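Local coordinates for ribosome inactivating type 1 protein (Iris hollandica, PDB 3MVG), which belongs to the type 1 ribosome-inactivating proteins, single-chain plant proteins that lack a lectin chain, at residues A[192-203]-A[219-227]; A[62-73]-A[155-164]. One frame throughout, in Å; residues are numbered along the deposited sequence.

Interaction 1: A[192-203]-A[219-227]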
loop_
_atom_site.group_PDB
_atom_site.type_symbol
_atom_site.label_atom_id
_atom_site.label_comp_id
_atom_site.label_asym_id
_atom_site.label_seq_id
_atom_site.Cartn_x
_atom_site.Cartn_y
_atom_site.Cartn_z
ATOM N N VAL A 192 0.422 -10.769 -14.127
ATOM C CA VAL A 192 1.741 -10.888 -14.750
ATOM C C VAL A 192 2.730 -9.898 -14.105
ATOM O O VAL A 192 3.923 -10.190 -13.951
ATOM C CB VAL A 192 1.628 -10.683 -16.290
ATOM C CG1 VAL A 192 2.977 -10.400 -16.931
ATOM C CG2 VAL A 192 0.962 -11.903 -16.931
ATOM N N GLY A 193 2.208 -8.738 -13.716
ATOM C CA GLY A 193 2.985 -7.710 -13.037
ATOM C C GLY A 193 3.507 -8.164 -11.687
ATOM O O GLY A 193 4.677 -7.971 -11.376
ATOM N N ILE A 194 2.634 -8.762 -10.882
ATOM C CA ILE A 194 3.016 -9.229 -9.551
ATOM C C ILE A 194 4.031 -10.356 -9.663
ATOM O O ILE A 194 5.011 -10.403 -8.924
ATOM C CB ILE A 194 1.797 -9.731 -8.756
ATOM C CG1 ILE A 194 0.960 -8.552 -8.262
ATOM C CG2 ILE A 194 2.245 -10.587 -7.581
ATOM C CD1 ILE A 194 -0.235 -8.964 -7.435
ATOM N N ILE A 195 3.798 -11.258 -10.606
ATOM C CA ILE A 195 4.698 -12.381 -10.813
ATOM C C ILE A 195 6.098 -11.935 -11.247
ATOM O O ILE A 195 7.102 -12.483 -10.789
ATOM C CB ILE A 195 4.098 -13.387 -11.809
ATOM C CG1 ILE A 195 2.874 -14.058 -11.188
ATOM C CG2 ILE A 195 5.116 -14.433 -12.203
ATOM C CD1 ILE A 195 2.415 -15.273 -11.933
ATOM N N ASP A 196 6.161 -10.932 -12.121
ATOM C CA ASP A 196 7.443 -10.412 -12.593
ATOM C C ASP A 196 8.175 -9.669 -11.485
ATOM O O ASP A 196 9.400 -9.712 -11.401
ATOM C CB ASP A 196 7.271 -9.530 -13.824
ATOM C CG ASP A 196 8.517 -9.483 -14.671
ATOM O OD1 ASP A 196 8.810 -8.410 -15.220
ATOM O OD2 ASP A 196 9.212 -10.522 -14.783
ATOM N N LEU A 197 7.416 -9.015 -10.614
ATOM C CA LEU A 197 8.000 -8.376 -9.459
ATOM C C LEU A 197 8.686 -9.421 -8.565
ATOM O O LEU A 197 9.861 -9.284 -8.207
ATOM C CB LEU A 197 6.912 -7.616 -8.716
ATOM C CG LEU A 197 7.367 -6.665 -7.628
ATOM C CD1 LEU A 197 8.265 -5.560 -8.193
ATOM C CD2 LEU A 197 6.138 -6.076 -6.957
ATOM N N GLN A 198 7.963 -10.500 -8.259
ATOM C CA GLN A 198 8.505 -11.595 -7.461
ATOM C C GLN A 198 9.792 -12.148 -8.069
ATOM O O GLN A 198 10.770 -12.378 -7.364
ATOM C CB GLN A 198 7.482 -12.728 -7.317
ATOM C CG GLN A 198 6.224 -12.352 -6.551
ATOM C CD GLN A 198 5.150 -13.418 -6.648
ATOM O OE1 GLN A 198 5.306 -14.419 -7.346
ATOM N NE2 GLN A 198 4.053 -13.210 -5.946
ATOM N N THR A 199 9.777 -12.360 -9.389
ATOM C CA THR A 199 10.928 -12.902 -10.129
ATOM C C THR A 199 12.168 -12.010 -10.035
ATOM O O THR A 199 13.297 -12.496 -10.109
ATOM C CB THR A 199 10.547 -13.103 -11.626
ATOM O OG1 THR A 199 9.382 -13.933 -11.720
ATOM C CG2 THR A 199 11.683 -13.715 -12.439
ATOM N N ASN A 200 11.947 -10.709 -9.864
ATOM C CA ASN A 200 13.024 -9.729 -9.907
ATOM C C ASN A 200 13.532 -9.249 -8.556
ATOM O O ASN A 200 14.267 -8.261 -8.487
ATOM C CB ASN A 200 12.618 -8.547 -10.789
ATOM C CG ASN A 200 12.818 -8.842 -12.253
ATOM O OD1 ASN A 200 13.945 -8.766 -12.759
ATOM N ND2 ASN A 200 11.749 -9.227 -12.936
ATOM N N TRP A 201 13.178 -9.961 -7.489
ATOM C CA TRP A 201 13.582 -9.536 -6.154
ATOM C C TRP A 201 15.093 -9.476 -5.970
ATOM O O TRP A 201 15.610 -8.479 -5.474
ATOM C CB TRP A 201 12.949 -10.415 -5.087
ATOM C CG TRP A 201 13.295 -9.980 -3.693
ATOM C CD1 TRP A 201 13.007 -8.771 -3.106
ATOM C CD2 TRP A 201 14.008 -10.742 -2.718
ATOM N NE1 TRP A 201 13.486 -8.753 -1.818
ATOM C CE2 TRP A 201 14.104 -9.949 -1.558
ATOM C CE3 TRP A 201 14.556 -12.031 -2.709
ATOM C CZ2 TRP A 201 14.723 -10.404 -0.397
ATOM C CZ3 TRP A 201 15.171 -12.480 -1.565
ATOM C CH2 TRP A 201 15.252 -11.671 -0.416
ATOM N N GLN A 202 15.797 -10.531 -6.368
ATOM C CA GLN A 202 17.254 -10.528 -6.256
ATOM C C GLN A 202 17.874 -9.414 -7.109
ATOM O O GLN A 202 18.736 -8.668 -6.635
ATOM C CB GLN A 202 17.868 -11.894 -6.597
ATOM C CG GLN A 202 19.390 -11.818 -6.726
ATOM C CD GLN A 202 20.094 -13.157 -6.733
ATOM O OE1 GLN A 202 21.301 -13.219 -6.974
ATOM N NE2 GLN A 202 19.369 -14.223 -6.437
ATOM N N THR A 203 17.402 -9.279 -8.347
ATOM C CA THR A 203 17.926 -8.273 -9.258
ATOM C C THR A 203 17.749 -6.867 -8.686
ATOM O O THR A 203 18.697 -6.074 -8.669
ATOM C CB THR A 203 17.277 -8.397 -10.647
ATOM O OG1 THR A 203 17.652 -9.656 -11.219
ATOM C CG2 THR A 203 17.725 -7.278 -11.575
ATOM N N PRO A 219 19.453 -0.604 -15.185
ATOM C CA PRO A 219 18.007 -0.439 -15.036
ATOM C C PRO A 219 17.241 -1.750 -15.227
ATOM O O PRO A 219 17.626 -2.597 -16.035
ATOM C CB PRO A 219 17.667 0.580 -16.122
ATOM C CG PRO A 219 18.901 1.436 -16.191
ATOM C CD PRO A 219 20.044 0.470 -16.008
ATOM N N VAL A 220 16.167 -1.907 -14.457
ATOM C CA VAL A 220 15.426 -3.159 -14.387
ATOM C C VAL A 220 14.067 -2.994 -15.062
ATOM O O VAL A 220 13.216 -2.234 -14.594
ATOM C CB VAL A 220 15.233 -3.607 -12.908
ATOM C CG1 VAL A 220 14.476 -4.934 -12.840
ATOM C CG2 VAL A 220 16.575 -3.724 -12.192
ATOM N N LYS A 221 13.863 -3.711 -16.163
ATOM C CA LYS A 221 12.567 -3.701 -16.829
ATOM C C LYS A 221 11.615 -4.671 -16.134
ATOM O O LYS A 221 11.975 -5.813 -15.854
ATOM C CB LYS A 221 12.715 -4.068 -18.305
ATOM C CG LYS A 221 11.411 -3.979 -19.091
ATOM C CD LYS A 221 11.570 -4.462 -20.533
ATOM C CE LYS A 221 11.835 -5.961 -20.609
ATOM N NZ LYS A 221 10.614 -6.782 -20.451
ATOM N N LEU A 222 10.403 -4.194 -15.870
ATOM C CA LEU A 222 9.358 -5.000 -15.241
ATOM C C LEU A 222 8.093 -4.995 -16.074
ATOM O O LEU A 222 7.679 -3.956 -16.581
ATOM C CB LEU A 222 9.019 -4.462 -13.847
ATOM C CG LEU A 222 10.086 -4.502 -12.754
ATOM C CD1 LEU A 222 9.554 -3.805 -11.514
ATOM C CD2 LEU A 222 10.500 -5.925 -12.425
ATOM N N GLN A 223 7.472 -6.161 -16.198
ATOM C CA GLN A 223 6.139 -6.243 -16.777
ATOM C C GLN A 223 5.123 -5.661 -15.814
ATOM O O GLN A 223 5.178 -5.929 -14.611
ATOM C CB GLN A 223 5.756 -7.695 -17.056
ATOM C CG GLN A 223 6.700 -8.426 -17.984
ATOM C CD GLN A 223 6.678 -7.909 -19.414
ATOM O OE1 GLN A 223 5.636 -7.497 -19.937
ATOM N NE2 GLN A 223 7.831 -7.942 -20.058
ATOM N N VAL A 224 4.200 -4.859 -16.330
ATOM C CA VAL A 224 3.021 -4.487 -15.551
ATOM C C VAL A 224 1.797 -5.244 -16.066
ATOM O O VAL A 224 0.766 -5.298 -15.401
ATOM C CB VAL A 224 2.777 -2.956 -15.502
ATOM C CG1 VAL A 224 3.929 -2.260 -14.782
ATOM C CG2 VAL A 224 2.579 -2.373 -16.890
ATOM N N SER A 225 1.941 -5.823 -17.258
ATOM C CA SER A 225 0.927 -6.653 -17.908
ATOM C C SER A 225 1.656 -7.482 -18.959
ATOM O O SER A 225 2.876 -7.387 -19.081
ATOM C CB SER A 225 -0.134 -5.779 -18.573
ATOM O OG SER A 225 0.453 -4.983 -19.590
ATOM N N VAL A 226 0.924 -8.286 -19.725
ATOM C CA VAL A 226 1.543 -9.048 -20.812
ATOM C C VAL A 226 2.204 -8.104 -21.826
ATOM O O VAL A 226 3.329 -8.348 -22.270
ATOM C CB VAL A 226 0.524 -9.985 -21.519
ATOM C CG1 VAL A 226 1.185 -10.758 -22.658
ATOM C CG2 VAL A 226 -0.098 -10.955 -20.522
ATOM N N GLN A 227 1.512 -7.015 -22.151
ATOM C CA GLN A 227 1.906 -6.129 -23.252
ATOM C C GLN A 227 2.642 -4.858 -22.820
ATOM O O GLN A 227 3.269 -4.195 -23.649
ATOM C CB GLN A 227 0.674 -5.729 -24.078
ATOM C CG GLN A 227 -0.158 -6.888 -24.646
ATOM C CD GLN A 227 0.519 -7.626 -25.790
ATOM O OE1 GLN A 227 1.466 -7.128 -26.407
ATOM N NE2 GLN A 227 0.023 -8.823 -26.086
HETATM O O HOH W 1 6.120 -5.809 -12.097
HETATM O O HOH W 2 -0.490 -7.514 -14.982
HETATM O O HOH W 3 11.064 -8.307 -16.566
HETATM O O HOH W 4 14.174 -7.561 -15.305
#
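The two-stranded antiparallel hairpin of this ribosome-inactivating protein, made by strands 215-223 and 229-234, lies against helix 192-199 through its first strand and the turn that follows. Helix and strand run roughly antiparallel, their axes 7.2 Å apart, and the backbones come closest at Gly193, where CA approaches Gln223 O to 3.2 Å in a CA-H...O contact. Water fills in around this pair: one molecule donates to both Gly193 O and Gln223 O, while another accepts from Gly193 N and donates to Val224 O.

One turn on, the carboxylate of Asp196 takes the backbone N-H of Gln223 at OD1, over 2.8 Å from OD1 to N and almost straight (175°). The N-H arrives on the anti side of OD1, 19° out of the carboxylate plane. With CG anti to the backbone N (chi1 -155°), Asp196 holds this oxygen over Leu222 CA and the start of Gln223. Asn200 turns its amide back to the helix, ND2 donating to Asp196 O (2.8 Å); Leu222 CD2 lies above the amide plane, displaced toward ND2 (3.6 Å from CD2) and CB. Leu222 CD1 meets Leu197 CD1 at 4.0 Å. At the two ends methyl groups touch: Val192 CG2 with Val226 CG2, and Thr203 CG2 with Val220 CG2 at 3.8 Å.

A single direct hydrogen bond, made by a carboxylate, thus joins helix to hairpin; most of the remaining polar matching passes through water, and the nearby Lys221 ammonium, 5.8 Å from Asp196 OD1 to NZ, probably adds a modest electrostatic attraction.

Interaction 2: A[62-73]-A[155-164]. With SO4 (sulfate ion), chain C.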
loop_
_atom_site.group_PDB
_atom_site.type_symbol
_atom_site.label_atom_id
_atom_site.label_comp_id
_atom_site.label_asym_id
_atom_site.label_seq_id
_atom_site.Cartn_x
_atom_site.Cartn_y
_atom_site.Cartn_z
ATOM N N ILE A 62 -0.256 -23.787 12.035
ATOM C CA ILE A 62 0.949 -24.376 11.431
ATOM C C ILE A 62 2.054 -23.334 11.538
ATOM O O ILE A 62 1.761 -22.135 11.512
ATOM C CB ILE A 62 0.757 -24.843 9.949
ATOM C CG1 ILE A 62 0.525 -23.666 8.995
ATOM C CG2 ILE A 62 -0.350 -25.867 9.852
ATOM C CD1 ILE A 62 1.781 -23.177 8.319
ATOM N N THR A 63 3.306 -23.780 11.681
ATOM C CA THR A 63 4.428 -22.870 11.826
ATOM C C THR A 63 5.324 -22.955 10.614
ATOM O O THR A 63 5.932 -23.998 10.376
ATOM C CB THR A 63 5.232 -23.165 13.096
ATOM O OG1 THR A 63 4.356 -23.082 14.228
ATOM C CG2 THR A 63 6.382 -22.162 13.269
ATOM N N LEU A 64 5.410 -21.865 9.861
ATOM C CA LEU A 64 6.382 -21.783 8.783
ATOM C C LEU A 64 7.762 -21.515 9.360
ATOM O O LEU A 64 7.900 -20.771 10.340
ATOM C CB LEU A 64 6.035 -20.651 7.824
ATOM C CG LEU A 64 4.678 -20.677 7.126
ATOM C CD1 LEU A 64 4.512 -19.413 6.297
ATOM C CD2 LEU A 64 4.547 -21.914 6.250
ATOM N N VAL A 65 8.778 -22.123 8.763
ATOM C CA VAL A 65 10.158 -21.813 9.104
ATOM C C VAL A 65 10.718 -20.993 7.961
ATOM O O VAL A 65 10.743 -21.452 6.814
ATOM C CB VAL A 65 10.997 -23.088 9.319
ATOM C CG1 VAL A 65 12.414 -22.729 9.769
ATOM C CG2 VAL A 65 10.312 -24.016 10.322
ATOM N N LEU A 66 11.131 -19.767 8.265
ATOM C CA LEU A 66 11.757 -18.912 7.273
ATOM C C LEU A 66 13.253 -18.844 7.508
ATOM O O LEU A 66 13.729 -18.934 8.640
ATOM C CB LEU A 66 11.153 -17.505 7.301
ATOM C CG LEU A 66 9.850 -17.327 6.511
ATOM C CD1 LEU A 66 8.725 -18.193 7.074
ATOM C CD2 LEU A 66 9.449 -15.857 6.486
ATOM N N ASN A 67 13.988 -18.713 6.412
ATOM C CA ASN A 67 15.391 -18.373 6.455
ATOM C C ASN A 67 15.456 -16.845 6.420
ATOM O O ASN A 67 14.978 -16.218 5.479
ATOM C CB ASN A 67 16.097 -18.992 5.255
ATOM C CG ASN A 67 17.590 -18.715 5.226
ATOM O OD1 ASN A 67 18.136 -18.015 6.079
ATOM N ND2 ASN A 67 18.263 -19.281 4.229
ATOM N N ARG A 68 16.015 -16.239 7.461
ATOM C CA ARG A 68 16.129 -14.784 7.506
ATOM C C ARG A 68 16.980 -14.216 6.363
ATOM O O ARG A 68 16.788 -13.076 5.957
ATOM C CB ARG A 68 16.705 -14.317 8.843
ATOM C CG ARG A 68 15.804 -14.562 10.054
ATOM C CD ARG A 68 16.485 -14.206 11.385
ATOM N NE ARG A 68 16.831 -12.786 11.456
ATOM C CZ ARG A 68 18.040 -12.291 11.721
ATOM N NH1 ARG A 68 19.075 -13.078 11.998
ATOM N NH2 ARG A 68 18.203 -10.974 11.743
ATOM N N VAL A 69 17.910 -15.012 5.844
ATOM C CA VAL A 69 18.782 -14.577 4.745
ATOM C C VAL A 69 17.979 -14.178 3.503
ATOM O O VAL A 69 18.316 -13.221 2.817
ATOM C CB VAL A 69 19.853 -15.663 4.411
ATOM C CG1 VAL A 69 20.733 -15.259 3.230
ATOM C CG2 VAL A 69 20.712 -15.943 5.630
ATOM N N ASN A 70 16.904 -14.907 3.219
ATOM C CA ASN A 70 16.134 -14.613 2.017
ATOM C C ASN A 70 14.636 -14.419 2.256
ATOM O O ASN A 70 13.867 -14.243 1.307
ATOM C CB ASN A 70 16.400 -15.657 0.916
ATOM C CG ASN A 70 15.905 -17.039 1.279
ATOM O OD1 ASN A 70 15.377 -17.268 2.370
ATOM N ND2 ASN A 70 16.060 -17.978 0.346
ATOM N N ALA A 71 14.235 -14.440 3.527
ATOM C CA ALA A 71 12.826 -14.282 3.939
ATOM C C ALA A 71 11.906 -15.365 3.383
ATOM O O ALA A 71 10.690 -15.173 3.312
ATOM C CB ALA A 71 12.299 -12.886 3.577
ATOM N N TYR A 72 12.472 -16.512 3.021
ATOM C CA TYR A 72 11.721 -17.551 2.320
ATOM C C TYR A 72 11.496 -18.801 3.168
ATOM O O TYR A 72 12.258 -19.116 4.075
ATOM C CB TYR A 72 12.449 -17.934 1.031
ATOM C CG TYR A 72 11.552 -18.415 -0.089
ATOM C CD1 TYR A 72 11.470 -19.772 -0.420
ATOM C CD2 TYR A 72 10.801 -17.508 -0.829
ATOM C CE1 TYR A 72 10.666 -20.210 -1.474
ATOM C CE2 TYR A 72 10.007 -17.925 -1.889
ATOM C CZ TYR A 72 9.940 -19.276 -2.198
ATOM O OH TYR A 72 9.135 -19.684 -3.241
ATOM N N VAL A 73 10.434 -19.526 2.836
ATOM C CA VAL A 73 10.043 -20.732 3.567
ATOM C C VAL A 73 10.996 -21.886 3.263
ATOM O O VAL A 73 11.290 -22.140 2.092
ATOM C CB VAL A 73 8.588 -21.133 3.205
ATOM C CG1 VAL A 73 8.205 -22.454 3.847
ATOM C CG2 VAL A 73 7.608 -20.049 3.632
ATOM N N LEU A 155 0.743 -19.454 0.850
ATOM C CA LEU A 155 1.407 -18.943 2.060
ATOM C C LEU A 155 2.705 -18.201 1.767
ATOM O O LEU A 155 2.963 -17.164 2.364
ATOM C CB LEU A 155 1.637 -20.064 3.069
ATOM C CG LEU A 155 0.338 -20.681 3.593
ATOM C CD1 LEU A 155 0.621 -21.844 4.524
ATOM C CD2 LEU A 155 -0.587 -19.656 4.258
ATOM N N ILE A 156 3.509 -18.723 0.843
ATOM C CA ILE A 156 4.730 -18.043 0.439
ATOM C C ILE A 156 4.414 -16.647 -0.095
ATOM O O ILE A 156 5.070 -15.667 0.274
ATOM C CB ILE A 156 5.538 -18.880 -0.571
ATOM C CG1 ILE A 156 6.157 -20.088 0.144
ATOM C CG2 ILE A 156 6.609 -18.018 -1.251
ATOM C CD1 ILE A 156 6.646 -21.195 -0.780
ATOM N N GLN A 157 3.402 -16.536 -0.937
ATOM C CA GLN A 157 3.063 -15.229 -1.475
ATOM C C GLN A 157 2.523 -14.270 -0.426
ATOM O O GLN A 157 2.840 -13.087 -0.459
ATOM C CB GLN A 157 2.114 -15.348 -2.653
ATOM C CG GLN A 157 2.759 -15.965 -3.871
ATOM C CD GLN A 157 1.809 -16.016 -5.025
ATOM O OE1 GLN A 157 1.857 -15.177 -5.928
ATOM N NE2 GLN A 157 0.904 -16.980 -4.992
ATOM N N LEU A 158 1.728 -14.772 0.514
ATOM C CA LEU A 158 1.088 -13.911 1.510
ATOM C C LEU A 158 1.942 -13.635 2.738
ATOM O O LEU A 158 1.564 -12.801 3.574
ATOM C CB LEU A 158 -0.292 -14.456 1.898
ATOM C CG LEU A 158 -1.289 -14.491 0.739
ATOM C CD1 LEU A 158 -2.577 -15.156 1.183
ATOM C CD2 LEU A 158 -1.570 -13.088 0.242
ATOM N N VAL A 159 3.088 -14.306 2.847
ATOM C CA VAL A 159 4.019 -14.079 3.946
ATOM C C VAL A 159 5.359 -13.570 3.406
ATOM O O VAL A 159 5.741 -12.438 3.695
ATOM C CB VAL A 159 4.196 -15.354 4.816
ATOM C CG1 VAL A 159 5.259 -15.139 5.865
ATOM C CG2 VAL A 159 2.866 -15.736 5.467
ATOM N N SER A 160 6.061 -14.383 2.613
ATOM C CA SER A 160 7.386 -13.993 2.101
ATOM C C SER A 160 7.320 -12.874 1.063
ATOM O O SER A 160 8.079 -11.907 1.137
ATOM C CB SER A 160 8.102 -15.196 1.497
ATOM O OG SER A 160 8.317 -16.212 2.461
ATOM N N GLU A 161 6.438 -13.004 0.078
ATOM C CA GLU A 161 6.434 -12.031 -1.018
ATOM C C GLU A 161 5.908 -10.671 -0.589
ATOM O O GLU A 161 6.406 -9.643 -1.040
ATOM C CB GLU A 161 5.677 -12.537 -2.246
ATOM C CG GLU A 161 6.217 -13.839 -2.859
ATOM C CD GLU A 161 7.572 -13.724 -3.536
ATOM O OE1 GLU A 161 8.211 -12.649 -3.488
ATOM O OE2 GLU A 161 7.990 -14.735 -4.131
ATOM N N THR A 162 4.885 -10.660 0.263
ATOM C CA THR A 162 4.383 -9.410 0.836
ATOM C C THR A 162 5.399 -8.770 1.800
ATOM O O THR A 162 5.497 -7.544 1.864
ATOM C CB THR A 162 3.050 -9.635 1.545
ATOM O OG1 THR A 162 3.223 -10.718 2.455
ATOM C CG2 THR A 162 1.932 -9.966 0.547
ATOM N N ALA A 163 6.153 -9.587 2.537
ATOM C CA ALA A 163 7.242 -9.038 3.354
ATOM C C ALA A 163 8.279 -8.351 2.446
ATOM O O ALA A 163 8.778 -7.280 2.767
ATOM C CB ALA A 163 7.914 -10.132 4.178
ATOM N N ARG A 164 8.594 -8.974 1.307
ATOM C CA ARG A 164 9.584 -8.435 0.366
ATOM C C ARG A 164 9.085 -7.200 -0.375
ATOM O O ARG A 164 9.878 -6.301 -0.667
ATOM C CB ARG A 164 9.976 -9.495 -0.655
ATOM C CG ARG A 164 10.792 -10.642 -0.102
ATOM C CD ARG A 164 10.915 -11.684 -1.182
ATOM N NE ARG A 164 11.781 -12.798 -0.817
ATOM C CZ ARG A 164 12.000 -13.849 -1.602
ATOM N NH1 ARG A 164 11.407 -13.938 -2.782
ATOM N NH2 ARG A 164 12.814 -14.807 -1.201
HETATM S S SO4 C . 22.112 -10.646 12.100
HETATM O O1 SO4 C . 21.899 -11.985 12.497
HETATM O O2 SO4 C . 22.644 -10.410 10.815
HETATM O O3 SO4 C . 20.907 -9.971 12.056
HETATM O O4 SO4 C . 22.938 -10.085 13.159
#
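Strand 62-67 runs at 34° to helix 155-164 with the axes 11.0 Å apart, but beyond the turn the CA atoms of Tyr72 and Ser160 lie 5.6 Å apart. Ile62 CD1 meets Leu155 CD1 tip to tip, and Leu64 CD1 meets Val159 CG2 likewise (4.1 Å). Ile156 crosses the Tyr72 side chain at a slant, its CG2 3.5 Å from Tyr72 CE2, and sets CG1 against Val73 CG2; Tyr72 OH is hydrogen-bonded to Gly106 O.

The contact joins the central mixed sheet to the buried helix 146-164. Strands 61-67 and 72-78 are connected by a turn with a G1 beta bulge (Ala71 and Tyr72 both facing Asn67) and Asx turns at Asn67 and Asn70. Two of the turn's carbonyls accept from the helix. Ser160 OG donates to Ala71 O (2.7 Å) in the carbonyl plane, on a lone pair. Arg164, extended from CG to NE, brings NH2 within 2.8 Å of Asn70 O, which lies in the guanidinium plane; NE adds a weak bond to it. The guanidinium is tilted 24° from the Tyr72 ring, NH2 being 3.4 Å from CD2; within the helix NH1 forms a salt bridge with Glu161 OE1, while Glu161 OE2 is hydrogen-bonded to Tyr108 OH.

Overall arrangement
Interaction 2 is buried, about 4 Å from the centre of the chain, and interaction 1 only partly buried, about 16 Å from it; their centres are 19 Å apart. They are in series along the chain and meet through the helices: Gln198 NE2 lies 2.9 Å from Gln157 OE1, a probable hydrogen bond, and Trp201 packs over Arg164 as a cation-pi partner, CE3 3.3 Å from CZ. The same indole brings CH2 to 3.4 Å from Asn70 O. Glycerols lie beside Leu222 and, hydrogen-bonded, at Arg164 NH2; Arg68 NH1 and NH2 hold sulfate O1 and O3 beyond the turn, away from the helix. All probably come from the crystallisation liquor.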